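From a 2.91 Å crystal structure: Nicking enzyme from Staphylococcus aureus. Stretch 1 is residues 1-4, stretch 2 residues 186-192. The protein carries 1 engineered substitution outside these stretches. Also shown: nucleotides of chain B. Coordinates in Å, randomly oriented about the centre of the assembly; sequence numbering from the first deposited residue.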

# COMPACT_ATOMS: atom_id res chain seq x y z
N ALA A 1 5.06 13.83 14.11
CA ALA A 1 4.91 15.25 14.44
C ALA A 1 4.46 16.05 13.22
O ALA A 1 4.62 17.27 13.19
CB ALA A 1 6.22 15.80 14.98
N MSE A 2 3.90 15.37 12.23
CA MSE A 2 3.45 16.03 11.01
C MSE A 2 2.53 15.12 10.20
O MSE A 2 2.73 13.90 10.15
CB MSE A 2 4.65 16.46 10.16
CG MSE A 2 4.38 17.64 9.25
SE MSE A 2 5.86 17.93 8.02
CE MSE A 2 5.80 16.20 7.13
N TYR A 3 1.53 15.70 9.56
CA TYR A 3 0.58 14.93 8.76
C TYR A 3 0.93 14.93 7.28
O TYR A 3 1.16 15.99 6.69
CB TYR A 3 -0.84 15.46 8.95
CG TYR A 3 -1.91 14.60 8.32
CD1 TYR A 3 -2.50 13.56 9.04
CD2 TYR A 3 -2.34 14.81 7.02
CE1 TYR A 3 -3.48 12.77 8.48
CE2 TYR A 3 -3.32 14.02 6.44
CZ TYR A 3 -3.89 13.00 7.18
OH TYR A 3 -4.86 12.21 6.61
N HIS A 4 0.95 13.75 6.69
CA HIS A 4 1.11 13.62 5.25
C HIS A 4 0.43 12.35 4.75
O HIS A 4 0.78 11.24 5.15
CB HIS A 4 2.58 13.61 4.85
CG HIS A 4 2.80 13.38 3.39
ND1 HIS A 4 2.34 14.25 2.42
CD2 HIS A 4 3.42 12.37 2.73
CE1 HIS A 4 2.68 13.79 1.23
NE2 HIS A 4 3.33 12.65 1.38
N SER A 186 2.54 14.45 23.90
CA SER A 186 1.51 15.47 23.98
C SER A 186 1.17 16.01 22.60
O SER A 186 0.27 16.83 22.44
CB SER A 186 1.96 16.62 24.89
OG SER A 186 3.10 17.26 24.36
N VAL A 187 1.89 15.53 21.60
CA VAL A 187 1.72 15.99 20.23
C VAL A 187 0.68 15.17 19.48
O VAL A 187 0.70 13.94 19.52
CB VAL A 187 3.05 15.90 19.45
CG1 VAL A 187 2.97 16.73 18.18
CG2 VAL A 187 4.20 16.37 20.33
N ARG A 188 -0.24 15.85 18.80
CA ARG A 188 -1.24 15.18 17.98
C ARG A 188 -1.18 15.71 16.55
O ARG A 188 -0.38 16.60 16.25
CB ARG A 188 -2.64 15.37 18.57
CG ARG A 188 -2.78 14.87 20.00
CD ARG A 188 -2.44 13.40 20.11
NE ARG A 188 -1.77 13.08 21.37
CZ ARG A 188 -2.39 12.69 22.47
NH1 ARG A 188 -3.71 12.56 22.49
NH2 ARG A 188 -1.69 12.43 23.57
N VAL A 189 -2.03 15.18 15.68
CA VAL A 189 -1.97 15.56 14.27
C VAL A 189 -3.36 15.71 13.64
O VAL A 189 -4.33 15.10 14.08
CB VAL A 189 -1.11 14.57 13.46
CG1 VAL A 189 -1.97 13.51 12.79
CG2 VAL A 189 -0.28 15.31 12.43
N SER A 190 -3.45 16.55 12.61
CA SER A 190 -4.72 16.85 11.95
C SER A 190 -4.61 16.71 10.44
O SER A 190 -3.54 16.88 9.86
CB SER A 190 -5.20 18.25 12.31
OG SER A 190 -6.40 18.57 11.64
N ALA A 191 -5.74 16.41 9.79
CA ALA A 191 -5.76 16.14 8.36
C ALA A 191 -6.17 17.35 7.52
O ALA A 191 -5.62 17.59 6.45
CB ALA A 191 -6.67 14.96 8.06
N ASP A 192 -7.14 18.11 8.01
CA ASP A 192 -7.69 19.24 7.26
C ASP A 192 -6.72 20.42 7.14
O ASP A 192 -5.61 20.37 7.66
CB ASP A 192 -9.01 19.70 7.88
P DT B 24 4.56 22.55 1.88
OP1 DT B 24 3.82 23.76 2.33
OP2 DT B 24 5.49 22.64 0.74
O5' DT B 24 5.37 21.95 3.11
C5' DT B 24 4.69 21.55 4.29
C4' DT B 24 5.46 20.45 4.99
O4' DT B 24 5.08 19.17 4.42
C3' DT B 24 6.98 20.56 4.85
O3' DT B 24 7.58 20.51 6.13
C2' DT B 24 7.37 19.37 3.97
C1' DT B 24 6.24 18.38 4.25
N1 DT B 24 5.98 17.43 3.14
C2 DT B 24 6.47 16.14 3.24
O2 DT B 24 7.10 15.74 4.20
N3 DT B 24 6.18 15.33 2.18
C4 DT B 24 5.47 15.67 1.04
O4 DT B 24 5.27 14.88 0.13
C5 DT B 24 4.99 17.03 1.00
C7 DT B 24 4.21 17.51 -0.19
C6 DT B 24 5.27 17.83 2.03
P DG B 25 8.80 21.49 6.49
OP1 DG B 25 8.61 21.94 7.89
OP2 DG B 25 8.92 22.49 5.41
O5' DG B 25 10.08 20.54 6.44
C5' DG B 25 10.24 19.55 7.44
C4' DG B 25 11.04 18.38 6.94
O4' DG B 25 11.15 17.41 8.01
C3' DG B 25 10.39 17.59 5.81
O3' DG B 25 11.35 16.71 5.26
C2' DG B 25 9.37 16.82 6.62
C1' DG B 25 10.27 16.34 7.75
N9 DG B 25 9.58 15.99 8.99
C8 DG B 25 9.52 16.75 10.13
N7 DG B 25 8.83 16.19 11.09
C5 DG B 25 8.42 14.98 10.55
C6 DG B 25 7.65 13.94 11.12
O6 DG B 25 7.16 13.89 12.26
N1 DG B 25 7.46 12.89 10.23
C2 DG B 25 7.96 12.85 8.95
N2 DG B 25 7.67 11.74 8.25
N3 DG B 25 8.68 13.81 8.40
C4 DG B 25 8.87 14.84 9.26

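The contact between the N-terminal residues and the segment near the C-terminus is a small apolar packing of two extended chains, held by shape and van der Waals contact with no hydrogen bond between them. It illustrates a general point: two segments can run side by side in the same direction without forming a sheet. Here the end-to-end directions differ by only 6°, but the backbones stay apart, with the CA atoms of Tyr 3 and Val 189 separated by 6.1 Å and those of Ala 1 and Val 187 by 6.7 Å. Side chains occupy the gap, and the contact buries 268 Å² in total.

Tyr 3 dominates. Its CA-to-CB bond points toward the other stretch, and Val 189 answers in kind, so that CB of Tyr 3 lies 3.5 Å from CG2 of Val 189. The same methyl reaches the backbone, where CG2 of Val 189 sits 3.4 Å from N of Tyr 3; a carbon at this position offers the amide no acceptor. Further along, the aromatic ring lies against Ala 191. The CA of Ala 191 stands 3.8 Å from the ring centroid and 10° off the normal, a CH-pi contact in which a slightly polarised C-H group meets the electron-rich face. The Ala 191 methyl shares that face, its CB 3.5 Å from CZ of Tyr 3, while CG1 of Val 189 lies at the ring edge. The phenol OH, meanwhile, is hydrogen-bonded elsewhere in the structure.

The CA-to-CB bonds alternate along residues 2 to 4: away from the second stretch at Met 2, a selenomethionine, toward it at Tyr 3, and away again at His 4. The side chains of Met 2 and His 4 both approach the DNA: CE of Met 2 lies 3.2 Å from O2 of DT24, and the His 4 ring has DT24 over one face. Separately, the backbone N of Ala 1 donates a hydrogen bond to O6 of DG25 at 2.8 Å.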